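PDB 4R9O: putative aldo/keto reductase from Salmonella enterica subsp. enterica serovar Typhimurium, which probably acts as an NADP-dependent oxidoreductase of the aldo/keto reductase family. Local coordinates for residues C[106-110]-C[144-149]; C[229-233]-C[290-295]; C[247-252]-C[277-283]. All coordinates share one frame. Where two conformers were deposited one is given. Numbering follows the deposited sequence.

Contact 1. Residues C[106-110]-C[144-149]; sequences RRHII and EAFQHL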
ATOM      1  N   ARG C 106     -34.313  -0.750  11.191  1.00 29.00           N
ATOM      2  CA  ARG C 106     -35.516  -1.503  10.853  1.00 29.54           C
ATOM      3  C   ARG C 106     -36.640  -0.656  10.226  1.00 34.66           C
ATOM      4  O   ARG C 106     -37.222  -1.040   9.208  1.00 32.32           O
ATOM      5  CB  ARG C 106     -36.050  -2.194  12.109  1.00 34.83           C
ATOM      6  CG  ARG C 106     -37.209  -3.158  11.869  1.00 37.51           C
ATOM      7  CD  ARG C 106     -38.074  -3.299  13.121  1.00 42.99           C
ATOM      8  NE  ARG C 106     -38.948  -2.139  13.282  1.00 49.46           N
ATOM      9  CZ  ARG C 106     -40.245  -2.122  12.976  1.00 53.65           C
ATOM     10  NH1 ARG C 106     -40.842  -3.215  12.511  1.00 54.07           N
ATOM     11  NH2 ARG C 106     -40.951  -1.012  13.152  1.00 56.57           N
ATOM     12  N   ARG C 107     -36.960   0.485  10.829  1.00 30.68           N
ATOM     13  CA  ARG C 107     -38.113   1.238  10.356  1.00 33.72           C
ATOM     14  C   ARG C 107     -37.807   1.930   9.015  1.00 31.61           C
ATOM     15  O   ARG C 107     -38.672   2.005   8.137  1.00 30.33           O
ATOM     16  CB  ARG C 107     -38.590   2.248  11.411  1.00 39.67           C
ATOM     17  CG  ARG C 107     -39.774   3.081  10.925  1.00 46.48           C
ATOM     18  CD  ARG C 107     -40.402   3.997  11.982  1.00 55.84           C
ATOM     19  NE  ARG C 107     -40.870   5.247  11.373  1.00 61.25           N
ATOM     20  CZ  ARG C 107     -42.115   5.708  11.447  1.00 67.39           C
ATOM     21  NH1 ARG C 107     -42.440   6.853  10.851  1.00 68.86           N
ATOM     22  NH2 ARG C 107     -43.042   5.020  12.101  1.00 72.05           N
ATOM     23  N   HIS C 108     -36.574   2.394   8.834  1.00 31.01           N
ATOM     24  CA  HIS C 108     -36.172   2.963   7.546  1.00 31.64           C
ATOM     25  C   HIS C 108     -36.239   1.939   6.397  1.00 30.56           C
ATOM     26  O   HIS C 108     -36.655   2.263   5.285  1.00 31.27           O
ATOM     27  CB  HIS C 108     -34.756   3.534   7.630  1.00 30.28           C
ATOM     28  CG  HIS C 108     -34.246   4.063   6.323  1.00 29.39           C
ATOM     29  ND1 HIS C 108     -34.606   5.297   5.829  1.00 29.85           N
ATOM     30  CD2 HIS C 108     -33.410   3.517   5.406  1.00 27.93           C
ATOM     31  CE1 HIS C 108     -34.017   5.491   4.662  1.00 30.59           C
ATOM     32  NE2 HIS C 108     -33.283   4.427   4.384  1.00 29.35           N
ATOM     33  N   ILE C 109     -35.818   0.712   6.664  1.00 27.04           N
ATOM     34  CA  ILE C 109     -35.879  -0.327   5.649  1.00 28.49           C
ATOM     35  C   ILE C 109     -37.340  -0.570   5.259  1.00 29.51           C
ATOM     36  O   ILE C 109     -37.685  -0.627   4.075  1.00 28.57           O
ATOM     37  CB  ILE C 109     -35.219  -1.636   6.145  1.00 28.51           C
ATOM     38  CG1 ILE C 109     -33.714  -1.403   6.358  1.00 26.79           C
ATOM     39  CG2 ILE C 109     -35.489  -2.764   5.156  1.00 25.88           C
ATOM     40  CD1 ILE C 109     -32.950  -2.572   7.063  1.00 26.34           C
ATOM     41  N   ILE C 110     -38.200  -0.674   6.264  1.00 29.96           N
ATOM     42  CA  ILE C 110     -39.611  -0.911   6.013  1.00 30.69           C
ATOM     43  C   ILE C 110     -40.226   0.261   5.250  1.00 31.22           C
ATOM     44  O   ILE C 110     -40.923   0.059   4.263  1.00 30.85           O
ATOM     45  CB  ILE C 110     -40.379  -1.148   7.328  1.00 31.25           C
ATOM     46  CG1 ILE C 110     -39.894  -2.451   7.980  1.00 31.19           C
ATOM     47  CG2 ILE C 110     -41.889  -1.155   7.085  1.00 36.15           C
ATOM     48  CD1 ILE C 110     -40.615  -2.811   9.253  1.00 33.00           C
ATOM     49  N   GLU C 144     -35.375  -8.300  11.218  1.00 29.36           N
ATOM     50  CA  GLU C 144     -36.746  -7.961  11.612  1.00 32.29           C
ATOM     51  C   GLU C 144     -37.477  -7.308  10.441  1.00 31.74           C
ATOM     52  O   GLU C 144     -38.597  -7.688  10.116  1.00 33.30           O
ATOM     53  CB  GLU C 144     -36.775  -7.030  12.826  1.00 38.68           C
ATOM     54  CG  GLU C 144     -36.407  -7.686  14.155  1.00 44.39           C
ATOM     55  CD  GLU C 144     -36.479  -6.720  15.329  1.00 52.31           C
ATOM     56  OE1 GLU C 144     -35.600  -6.799  16.213  1.00 55.70           O
ATOM     57  OE2 GLU C 144     -37.416  -5.890  15.378  1.00 55.80           O
ATOM     58  N   ALA C 145     -36.831  -6.338   9.798  1.00 29.75           N
ATOM     59  CA  ALA C 145     -37.449  -5.645   8.674  1.00 31.17           C
ATOM     60  C   ALA C 145     -37.768  -6.626   7.548  1.00 29.79           C
ATOM     61  O   ALA C 145     -38.902  -6.664   7.049  1.00 29.13           O
ATOM     62  CB  ALA C 145     -36.549  -4.519   8.171  1.00 30.09           C
ATOM     63  N   PHE C 146     -36.773  -7.417   7.159  1.00 24.88           N
ATOM     64  CA  PHE C 146     -36.954  -8.401   6.098  1.00 28.81           C
ATOM     65  C   PHE C 146     -38.075  -9.383   6.445  1.00 32.02           C
ATOM     66  O   PHE C 146     -38.901  -9.699   5.586  1.00 31.56           O
ATOM     67  CB  PHE C 146     -35.650  -9.171   5.820  1.00 27.11           C
ATOM     68  CG  PHE C 146     -34.620  -8.384   5.040  1.00 26.31           C
ATOM     69  CD1 PHE C 146     -33.451  -8.995   4.616  1.00 26.15           C
ATOM     70  CD2 PHE C 146     -34.815  -7.043   4.734  1.00 27.34           C
ATOM     71  CE1 PHE C 146     -32.493  -8.289   3.893  1.00 25.70           C
ATOM     72  CE2 PHE C 146     -33.861  -6.329   4.018  1.00 28.26           C
ATOM     73  CZ  PHE C 146     -32.692  -6.967   3.599  1.00 28.84           C
ATOM     74  N   GLN C 147     -38.101  -9.858   7.695  1.00 35.16           N
ATOM     75  CA  GLN C 147     -39.178 -10.730   8.178  1.00 39.49           C
ATOM     76  C   GLN C 147     -40.552 -10.108   7.978  1.00 37.55           C
ATOM     77  O   GLN C 147     -41.492 -10.766   7.518  1.00 37.75           O
ATOM     78  CB  GLN C 147     -39.014 -11.060   9.668  1.00 49.93           C
ATOM     79  CG  GLN C 147     -37.880 -12.011  10.022  1.00 58.50           C
ATOM     80  CD  GLN C 147     -37.348 -12.748   8.822  1.00 64.87           C
ATOM     81  OE1 GLN C 147     -36.364 -12.331   8.207  1.00 66.02           O
ATOM     82  NE2 GLN C 147     -37.997 -13.851   8.473  1.00 69.35           N
ATOM     83  N   HIS C 148     -40.682  -8.846   8.362  1.00 34.33           N
ATOM     84  CA  HIS C 148     -41.968  -8.191   8.262  1.00 36.87           C
ATOM     85  C   HIS C 148     -42.398  -8.055   6.804  1.00 31.54           C
ATOM     86  O   HIS C 148     -43.538  -8.324   6.458  1.00 33.30           O
ATOM     87  CB  HIS C 148     -41.931  -6.821   8.928  1.00 37.98           C
ATOM     88  CG  HIS C 148     -43.194  -6.041   8.740  1.00 42.55           C
ATOM     89  ND1 HIS C 148     -43.290  -4.983   7.863  1.00 44.85           N
ATOM     90  CD2 HIS C 148     -44.420  -6.188   9.288  1.00 46.78           C
ATOM     91  CE1 HIS C 148     -44.518  -4.497   7.896  1.00 49.03           C
ATOM     92  NE2 HIS C 148     -45.224  -5.212   8.754  1.00 51.21           N
ATOM     93  N   LEU C 149     -41.473  -7.625   5.960  1.00 30.28           N
ATOM     94  CA  LEU C 149     -41.755  -7.407   4.542  1.00 32.06           C
ATOM     95  C   LEU C 149     -42.100  -8.727   3.836  1.00 34.33           C
ATOM     96  O   LEU C 149     -42.939  -8.771   2.927  1.00 33.09           O
ATOM     97  CB  LEU C 149     -40.551  -6.739   3.865  1.00 30.75           C
ATOM     98  CG  LEU C 149     -40.409  -5.214   3.929  1.00 33.22           C
ATOM     99  CD1 LEU C 149     -40.674  -4.672   5.307  1.00 39.99           C
ATOM    100  CD2 LEU C 149     -39.027  -4.774   3.476  1.00 27.13           C
TER
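Close packing of two helices is eased by a small residue where the backbones come nearest, and A145 supplies it here: its CA lies 5.1 Å from that of R106. The I109 and I110 side chains meet around its methyl group. Both adopt the mt rotamer, yet they diverge because they leave the helix from successive positions. I109 sends CG2 to within 3.6 Å of A145 CB and 4.1 Å of F146 CE2, at the edge of the ring. I110 starts sideways, but chi1 (m) places CG1 3.6 Å from L149 CD1, and chi2 near 180° carries CD1 on to 3.7 Å from H148 ND1. R106, with chi1 and chi2 both t, lays its aliphatic part along the neighbour; E144 OE2 is 4.6 Å from R106 NE, a proximity of charges short of a salt bridge. I109, F146 and L149 also touch strand 125-130. Two successive helices, whose segments here incline at 36°, flanking the strand between them are typical of a TIM barrel's outer layer.

Contact 2. Residues C[229-233]-C[290-295]; sequences LRQEL and RIRKAA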
ATOM      1  N   LEU C 229      -6.071  -0.096 -24.598  0.62 38.30           N
ATOM      2  CA  LEU C 229      -6.668  -1.351 -24.141  0.62 38.15           C
ATOM      3  C   LEU C 229      -7.929  -1.646 -24.942  0.62 40.48           C
ATOM      4  O   LEU C 229      -8.170  -2.777 -25.378  0.62 39.89           O
ATOM      5  CB  LEU C 229      -6.994  -1.297 -22.646  0.62 37.33           C
ATOM      6  CG  LEU C 229      -8.123  -2.244 -22.217  0.62 35.91           C
ATOM      7  CD1 LEU C 229      -7.670  -3.693 -22.236  0.62 35.66           C
ATOM      8  CD2 LEU C 229      -8.706  -1.860 -20.861  0.62 34.89           C
ATOM      9  N   ARG C 230      -8.734  -0.613 -25.136  0.62 42.17           N
ATOM     10  CA  ARG C 230      -9.938  -0.721 -25.937  0.62 41.74           C
ATOM     11  C   ARG C 230      -9.635  -1.370 -27.286  0.62 43.46           C
ATOM     12  O   ARG C 230     -10.424  -2.151 -27.812  0.62 42.96           O
ATOM     13  CB  ARG C 230     -10.549   0.662 -26.123  0.62 41.36           C
ATOM     14  CG  ARG C 230     -11.671   0.693 -27.109  0.62 41.42           C
ATOM     15  CD  ARG C 230     -12.289   2.065 -27.180  0.62 40.46           C
ATOM     16  NE  ARG C 230     -13.232   2.142 -28.287  0.62 39.87           N
ATOM     17  CZ  ARG C 230     -13.850   3.253 -28.657  0.62 39.47           C
ATOM     18  NH1 ARG C 230     -14.689   3.227 -29.685  0.62 39.67           N
ATOM     19  NH2 ARG C 230     -13.620   4.387 -28.005  0.62 39.37           N
ATOM     20  N   GLN C 231      -8.455  -1.067 -27.812  1.00 47.11           N
ATOM     21  CA  GLN C 231      -8.016  -1.584 -29.106  1.00 53.34           C
ATOM     22  C   GLN C 231      -7.498  -3.029 -29.053  1.00 52.69           C
ATOM     23  O   GLN C 231      -7.499  -3.709 -30.075  1.00 55.65           O
ATOM     24  CB  GLN C 231      -6.965  -0.648 -29.713  1.00 58.75           C
ATOM     25  CG  GLN C 231      -7.485   0.779 -29.825  1.00 61.23           C
ATOM     26  CD  GLN C 231      -6.456   1.777 -30.311  1.00 64.68           C
ATOM     27  OE1 GLN C 231      -5.335   1.415 -30.675  1.00 65.74           O
ATOM     28  NE2 GLN C 231      -6.834   3.055 -30.312  1.00 66.06           N
ATOM     29  N   GLU C 232      -7.097  -3.510 -27.878  1.00 48.44           N
ATOM     30  CA  GLU C 232      -6.781  -4.933 -27.735  1.00 50.16           C
ATOM     31  C   GLU C 232      -8.070  -5.759 -27.650  1.00 44.25           C
ATOM     32  O   GLU C 232      -8.118  -6.900 -28.109  1.00 43.81           O
ATOM     33  CB  GLU C 232      -5.902  -5.193 -26.508  1.00 57.72           C
ATOM     34  CG  GLU C 232      -4.810  -6.254 -26.700  1.00 64.97           C
ATOM     35  CD  GLU C 232      -5.331  -7.682 -26.607  1.00 68.46           C
ATOM     36  OE1 GLU C 232      -6.448  -7.881 -26.079  1.00 66.78           O
ATOM     37  OE2 GLU C 232      -4.616  -8.608 -27.055  1.00 72.18           O
ATOM     38  N   LEU C 233      -9.114  -5.181 -27.065  1.00 37.30           N
ATOM     39  CA  LEU C 233     -10.432  -5.803 -27.096  1.00 36.70           C
ATOM     40  C   LEU C 233     -10.955  -5.893 -28.546  1.00 37.54           C
ATOM     41  O   LEU C 233     -11.673  -6.832 -28.897  1.00 37.75           O
ATOM     42  CB  LEU C 233     -11.416  -5.023 -26.215  1.00 37.65           C
ATOM     43  CG  LEU C 233     -11.386  -5.293 -24.700  1.00 38.38           C
ATOM     44  CD1 LEU C 233     -11.974  -4.115 -23.906  1.00 35.22           C
ATOM     45  CD2 LEU C 233     -12.152  -6.560 -24.380  1.00 38.98           C
ATOM     46  N   ARG C 290      -5.696 -13.044 -21.948  1.00 29.41           N
ATOM     47  CA  ARG C 290      -5.162 -11.929 -22.722  1.00 37.18           C
ATOM     48  C   ARG C 290      -5.888 -10.634 -22.380  1.00 31.76           C
ATOM     49  O   ARG C 290      -5.266  -9.583 -22.235  1.00 32.88           O
ATOM     50  CB  ARG C 290      -5.280 -12.190 -24.222  1.00 38.51           C
ATOM     51  CG  ARG C 290      -3.969 -12.428 -24.922  1.00 43.68           C
ATOM     52  CD  ARG C 290      -4.130 -12.191 -26.420  1.00 48.25           C
ATOM     53  NE  ARG C 290      -5.071 -13.135 -27.017  1.00 50.36           N
ATOM     54  CZ  ARG C 290      -5.605 -13.001 -28.228  1.00 48.90           C
ATOM     55  NH1 ARG C 290      -6.448 -13.917 -28.682  1.00 46.98           N
ATOM     56  NH2 ARG C 290      -5.297 -11.953 -28.984  1.00 49.03           N
ATOM     57  N   ILE C 291      -7.210 -10.716 -22.280  1.00 29.51           N
ATOM     58  CA  ILE C 291      -8.022  -9.599 -21.810  1.00 29.49           C
ATOM     59  C   ILE C 291      -7.625  -9.135 -20.412  1.00 31.15           C
ATOM     60  O   ILE C 291      -7.385  -7.951 -20.188  1.00 33.35           O
ATOM     61  CB  ILE C 291      -9.504  -9.955 -21.785  1.00 32.11           C
ATOM     62  CG1 ILE C 291      -9.989 -10.158 -23.205  1.00 31.44           C
ATOM     63  CG2 ILE C 291     -10.310  -8.811 -21.175  1.00 34.71           C
ATOM     64  CD1 ILE C 291      -9.730  -8.946 -23.996  1.00 38.94           C
ATOM     65  N   ARG C 292      -7.578 -10.076 -19.476  1.00 27.92           N
ATOM     66  CA  ARG C 292      -7.194  -9.765 -18.100  1.00 29.67           C
ATOM     67  C   ARG C 292      -5.893  -8.970 -18.061  1.00 30.86           C
ATOM     68  O   ARG C 292      -5.807  -7.935 -17.395  1.00 30.87           O
ATOM     69  CB  ARG C 292      -7.050 -11.048 -17.277  1.00 31.18           C
ATOM     70  CG  ARG C 292      -6.465 -10.825 -15.880  1.00 35.46           C
ATOM     71  CD  ARG C 292      -6.142 -12.141 -15.200  1.00 43.36           C
ATOM     72  NE  ARG C 292      -5.420 -11.955 -13.939  1.00 48.81           N
ATOM     73  CZ  ARG C 292      -5.995 -11.954 -12.736  1.00 57.01           C
ATOM     74  NH1 ARG C 292      -7.306 -12.130 -12.624  1.00 60.78           N
ATOM     75  NH2 ARG C 292      -5.262 -11.774 -11.641  1.00 57.12           N
ATOM     76  N   LYS C 293      -4.901  -9.457 -18.800  1.00 33.90           N
ATOM     77  CA  LYS C 293      -3.555  -8.902 -18.786  1.00 38.40           C
ATOM     78  C   LYS C 293      -3.475  -7.549 -19.491  1.00 35.70           C
ATOM     79  O   LYS C 293      -2.755  -6.654 -19.054  1.00 36.91           O
ATOM     80  CB  LYS C 293      -2.582  -9.899 -19.421  1.00 46.14           C
ATOM     81  CG  LYS C 293      -2.471 -11.196 -18.619  1.00 52.48           C
ATOM     82  CD  LYS C 293      -1.545 -12.213 -19.271  1.00 59.38           C
ATOM     83  CE  LYS C 293      -1.389 -13.451 -18.383  1.00 62.42           C
ATOM     84  NZ  LYS C 293      -0.446 -14.442 -18.954  1.00 64.37           N
ATOM     85  N   ALA C 294      -4.212  -7.397 -20.579  1.00 36.84           N
ATOM     86  CA  ALA C 294      -4.278  -6.109 -21.259  1.00 38.17           C
ATOM     87  C   ALA C 294      -4.811  -5.035 -20.302  1.00 38.84           C
ATOM     88  O   ALA C 294      -4.350  -3.890 -20.316  1.00 41.62           O
ATOM     89  CB  ALA C 294      -5.138  -6.205 -22.498  1.00 36.26           C
ATOM     90  N   ALA C 295      -5.751  -5.430 -19.447  1.00 36.51           N
ATOM     91  CA  ALA C 295      -6.368  -4.522 -18.482  1.00 36.52           C
ATOM     92  C   ALA C 295      -5.485  -4.204 -17.275  1.00 41.79           C
ATOM     93  O   ALA C 295      -5.577  -3.113 -16.719  1.00 43.25           O
ATOM     94  CB  ALA C 295      -7.674  -5.097 -18.007  1.00 35.50           C
TER
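Three side chains, E232, L229 and I291, carry most of the packing between these antiparallel segments, whose axes lie 9.7 Å apart and incline at 170°. They belong to helices 227-240 and 285-296, the two that the aldo/keto reductase fold adds to its eightfold (β/α) barrel, here packed against each other. E232 has the largest buried area. Its chi2 of -79° bends the chain so that the carboxylate lies along the partner helix, with E232 OE1 4.0 Å from I291 CD1 and 4.2 Å from A294 CB. E232 OE2 sits 3.7 Å from R290 CD and 3.9 Å from R290 NH2, a long salt bridge. One turn earlier L229 packs its CD1 3.6 Å from A294 CB, where alanine leaves room for a leucine to approach. I291 starts sideways, but its CD1 comes within 3.4 Å of L233 CD2, and W252 of helix 245-254 lies against it too. Beyond this interface, R230 makes a salt bridge to D29 of a second subunit. Within these two segments, then, the closest contacts are apolar and the E232–R290 charge pair is long, while R290 has its stronger ionic partner in E239, further along helix 227-240.

Contact 3. Residues C[247-252]-C[277-283]; sequences QVVYAW and EAETLSL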
ATOM      1  N   GLN C 247     -19.565  -6.694 -26.512  1.00 43.21           N
ATOM      2  CA  GLN C 247     -19.835  -8.126 -26.534  1.00 41.96           C
ATOM      3  C   GLN C 247     -18.710  -8.928 -25.921  1.00 38.54           C
ATOM      4  O   GLN C 247     -18.948  -9.899 -25.209  1.00 38.36           O
ATOM      5  CB  GLN C 247     -20.063  -8.602 -27.960  1.00 42.86           C
ATOM      6  CG  GLN C 247     -21.419  -8.283 -28.445  1.00 46.40           C
ATOM      7  CD  GLN C 247     -21.548  -8.446 -29.932  1.00 49.45           C
ATOM      8  OE1 GLN C 247     -22.281  -7.704 -30.581  1.00 50.06           O
ATOM      9  NE2 GLN C 247     -20.831  -9.422 -30.486  1.00 51.13           N
ATOM     10  N   VAL C 248     -17.484  -8.531 -26.232  1.00 38.14           N
ATOM     11  CA  VAL C 248     -16.311  -9.233 -25.728  1.00 35.57           C
ATOM     12  C   VAL C 248     -16.225  -9.077 -24.207  1.00 32.57           C
ATOM     13  O   VAL C 248     -16.049 -10.054 -23.494  1.00 29.35           O
ATOM     14  CB  VAL C 248     -15.019  -8.722 -26.400  1.00 35.88           C
ATOM     15  CG1 VAL C 248     -13.791  -9.460 -25.852  1.00 33.06           C
ATOM     16  CG2 VAL C 248     -15.118  -8.890 -27.918  1.00 36.16           C
ATOM     17  N   VAL C 249     -16.384  -7.852 -23.716  1.00 33.51           N
ATOM     18  CA  VAL C 249     -16.349  -7.599 -22.273  1.00 30.25           C
ATOM     19  C   VAL C 249     -17.449  -8.372 -21.535  1.00 31.86           C
ATOM     20  O   VAL C 249     -17.187  -8.994 -20.513  1.00 29.15           O
ATOM     21  CB  VAL C 249     -16.493  -6.100 -21.959  1.00 31.57           C
ATOM     22  CG1 VAL C 249     -16.618  -5.873 -20.450  1.00 30.12           C
ATOM     23  CG2 VAL C 249     -15.317  -5.321 -22.540  1.00 33.72           C
ATOM     24  N   TYR C 250     -18.679  -8.337 -22.044  1.00 34.34           N
ATOM     25  CA  TYR C 250     -19.766  -9.094 -21.409  1.00 33.92           C
ATOM     26  C   TYR C 250     -19.459 -10.602 -21.395  1.00 33.79           C
ATOM     27  O   TYR C 250     -19.726 -11.294 -20.408  1.00 34.17           O
ATOM     28  CB  TYR C 250     -21.104  -8.825 -22.116  1.00 34.31           C
ATOM     29  CG  TYR C 250     -21.697  -7.456 -21.813  1.00 35.37           C
ATOM     30  CD1 TYR C 250     -21.772  -6.980 -20.507  1.00 35.78           C
ATOM     31  CD2 TYR C 250     -22.171  -6.642 -22.833  1.00 38.82           C
ATOM     32  CE1 TYR C 250     -22.314  -5.720 -20.231  1.00 38.94           C
ATOM     33  CE2 TYR C 250     -22.705  -5.388 -22.573  1.00 41.93           C
ATOM     34  CZ  TYR C 250     -22.776  -4.931 -21.273  1.00 41.26           C
ATOM     35  OH  TYR C 250     -23.313  -3.685 -21.030  1.00 44.25           O
ATOM     36  N   ALA C 251     -18.904 -11.102 -22.497  1.00 33.13           N
ATOM     37  CA  ALA C 251     -18.558 -12.515 -22.618  1.00 29.56           C
ATOM     38  C   ALA C 251     -17.496 -12.873 -21.584  1.00 29.96           C
ATOM     39  O   ALA C 251     -17.526 -13.949 -20.990  1.00 30.40           O
ATOM     40  CB  ALA C 251     -18.072 -12.831 -24.038  1.00 29.86           C
ATOM     41  N   TRP C 252     -16.581 -11.937 -21.354  1.00 29.22           N
ATOM     42  CA  TRP C 252     -15.498 -12.096 -20.389  1.00 28.07           C
ATOM     43  C   TRP C 252     -16.033 -12.262 -18.967  1.00 28.71           C
ATOM     44  O   TRP C 252     -15.531 -13.078 -18.186  1.00 25.87           O
ATOM     45  CB  TRP C 252     -14.564 -10.884 -20.467  1.00 27.05           C
ATOM     46  CG  TRP C 252     -13.324 -10.966 -19.621  1.00 27.00           C
ATOM     47  CD1 TRP C 252     -12.102 -11.434 -20.008  1.00 27.79           C
ATOM     48  CD2 TRP C 252     -13.179 -10.546 -18.256  1.00 26.22           C
ATOM     49  NE1 TRP C 252     -11.209 -11.348 -18.968  1.00 26.31           N
ATOM     50  CE2 TRP C 252     -11.845 -10.805 -17.878  1.00 25.48           C
ATOM     51  CE3 TRP C 252     -14.056  -9.998 -17.308  1.00 27.84           C
ATOM     52  CZ2 TRP C 252     -11.356 -10.520 -16.603  1.00 26.41           C
ATOM     53  CZ3 TRP C 252     -13.568  -9.712 -16.032  1.00 30.13           C
ATOM     54  CH2 TRP C 252     -12.231  -9.980 -15.694  1.00 27.67           C
ATOM     55  N   GLU C 277     -25.945 -10.545 -27.415  1.00 55.39           N
ATOM     56  CA  GLU C 277     -25.221 -11.406 -28.342  1.00 54.46           C
ATOM     57  C   GLU C 277     -23.983 -12.050 -27.702  1.00 51.60           C
ATOM     58  O   GLU C 277     -23.401 -12.978 -28.266  1.00 51.81           O
ATOM     59  CB  GLU C 277     -24.819 -10.612 -29.589  1.00 57.25           C
ATOM     60  CG  GLU C 277     -26.011 -10.130 -30.414  1.00 62.24           C
ATOM     61  CD  GLU C 277     -25.606  -9.380 -31.671  1.00 66.87           C
ATOM     62  OE1 GLU C 277     -26.508  -8.978 -32.438  1.00 70.55           O
ATOM     63  OE2 GLU C 277     -24.391  -9.189 -31.891  1.00 67.18           O
ATOM     64  N   ALA C 278     -23.585 -11.567 -26.525  1.00 48.23           N
ATOM     65  CA  ALA C 278     -22.435 -12.139 -25.828  1.00 45.37           C
ATOM     66  C   ALA C 278     -22.688 -13.581 -25.385  1.00 45.16           C
ATOM     67  O   ALA C 278     -21.747 -14.360 -25.262  1.00 47.51           O
ATOM     68  CB  ALA C 278     -22.052 -11.279 -24.634  1.00 40.77           C
ATOM     69  N   GLU C 279     -23.952 -13.932 -25.156  1.00 46.10           N
ATOM     70  CA  GLU C 279     -24.328 -15.296 -24.768  1.00 50.12           C
ATOM     71  C   GLU C 279     -23.838 -16.367 -25.751  1.00 51.07           C
ATOM     72  O   GLU C 279     -23.669 -17.527 -25.367  1.00 50.87           O
ATOM     73  CB  GLU C 279     -25.854 -15.419 -24.618  1.00 54.58           C
ATOM     74  CG  GLU C 279     -26.423 -14.856 -23.311  1.00 58.16           C
ATOM     75  CD  GLU C 279     -27.600 -15.671 -22.759  1.00 63.70           C
ATOM     76  OE1 GLU C 279     -27.431 -16.887 -22.509  1.00 67.81           O
ATOM     77  OE2 GLU C 279     -28.692 -15.092 -22.568  1.00 63.15           O
ATOM     78  N   THR C 280     -23.617 -15.987 -27.009  1.00 51.02           N
ATOM     79  CA  THR C 280     -23.237 -16.955 -28.042  1.00 54.38           C
ATOM     80  C   THR C 280     -21.743 -16.920 -28.407  1.00 52.85           C
ATOM     81  O   THR C 280     -21.293 -17.663 -29.282  1.00 54.75           O
ATOM     82  CB  THR C 280     -24.062 -16.739 -29.329  1.00 58.50           C
ATOM     83  OG1 THR C 280     -23.763 -15.452 -29.887  1.00 58.70           O
ATOM     84  CG2 THR C 280     -25.549 -16.828 -29.025  1.00 59.77           C
ATOM     85  N   LEU C 281     -20.986 -16.059 -27.734  1.00 49.73           N
ATOM     86  CA  LEU C 281     -19.562 -15.889 -28.002  1.00 49.82           C
ATOM     87  C   LEU C 281     -18.699 -16.974 -27.344  1.00 50.59           C
ATOM     88  O   LEU C 281     -18.865 -17.278 -26.161  1.00 48.88           O
ATOM     89  CB  LEU C 281     -19.103 -14.512 -27.518  1.00 48.40           C
ATOM     90  CG  LEU C 281     -18.802 -13.445 -28.566  1.00 50.12           C
ATOM     91  CD1 LEU C 281     -19.994 -13.232 -29.476  1.00 52.78           C
ATOM     92  CD2 LEU C 281     -18.401 -12.141 -27.884  1.00 46.75           C
ATOM     93  N   SER C 282     -17.769 -17.530 -28.117  1.00 52.06           N
ATOM     94  CA  SER C 282     -16.878 -18.590 -27.646  1.00 51.14           C
ATOM     95  C   SER C 282     -15.546 -18.033 -27.150  1.00 46.70           C
ATOM     96  O   SER C 282     -14.528 -18.164 -27.822  1.00 47.41           O
ATOM     97  CB  SER C 282     -16.613 -19.605 -28.766  1.00 52.64           C
ATOM     98  OG  SER C 282     -17.809 -19.978 -29.420  1.00 55.56           O
ATOM     99  N   LEU C 283     -15.547 -17.406 -25.983  1.00 43.68           N
ATOM    100  CA  LEU C 283     -14.307 -16.864 -25.439  1.00 42.15           C
ATOM    101  C   LEU C 283     -13.445 -17.999 -24.887  1.00 40.87           C
ATOM    102  O   LEU C 283     -13.863 -18.701 -23.969  1.00 40.94           O
ATOM    103  CB  LEU C 283     -14.601 -15.829 -24.344  1.00 39.69           C
ATOM    104  CG  LEU C 283     -13.486 -14.840 -23.992  1.00 38.60           C
ATOM    105  CD1 LEU C 283     -13.211 -13.897 -25.142  1.00 40.02           C
ATOM    106  CD2 LEU C 283     -13.850 -14.056 -22.753  1.00 38.30           C
TER
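A helix can be covered by an irregular segment as well as by another helix, here through A278, L281 and L283. On the first turn of 247-252, Q247 approaches the 3-10 turn 277-280: its carbonyl O lies 3.4 Å from A278 CB and 3.5 Å from L281 CD2, while its side chain runs beside that of E277. V248 points away, toward helix 227-240, although its backbone N is 4.1 Å from L281 CD2. Y250 adds its CB, 3.6 Å from A278 CB, before its ring departs toward C214 and strand 261-264. The TIM barrel of this family ends in such a region, where helix 245-254 precedes the last barrel strand and the chain then passes through 277-283 to a C-terminal helix. A251 offers its CB to L281 CD2 at 3.9 Å. Last comes W252, whose CA lies 3.5 Å from L283 CD2 and whose CB lies 4.0 Å from that same methyl; its indole stacks with W288 of helix 285-296, the helix that 277-283 leads into.

Contact 1 joins neighbouring helices of the barrel's outer layer, whereas contacts 2 and 3 fasten the added helices and the C-terminal segment. Contact 1 lies on the opposite side of the chain's centre from the other two, its centre about 44 Å from that of contact 2 and about 39 Å from that of contact 3. Contacts 2 and 3, by contrast, have centres about 14 Å apart and are continuous: I291 CG2 meets W252 CD1 at 3.4 Å, and L233 CD2 meets V248 CG1 at 3.6 Å. Both also border the probable NADP(+) site: the side chains of L233 and L220 are about 4 Å apart, as are those of Y250 and C214. In contact 1, F146 remains about 10 Å from S161, side chain to side chain.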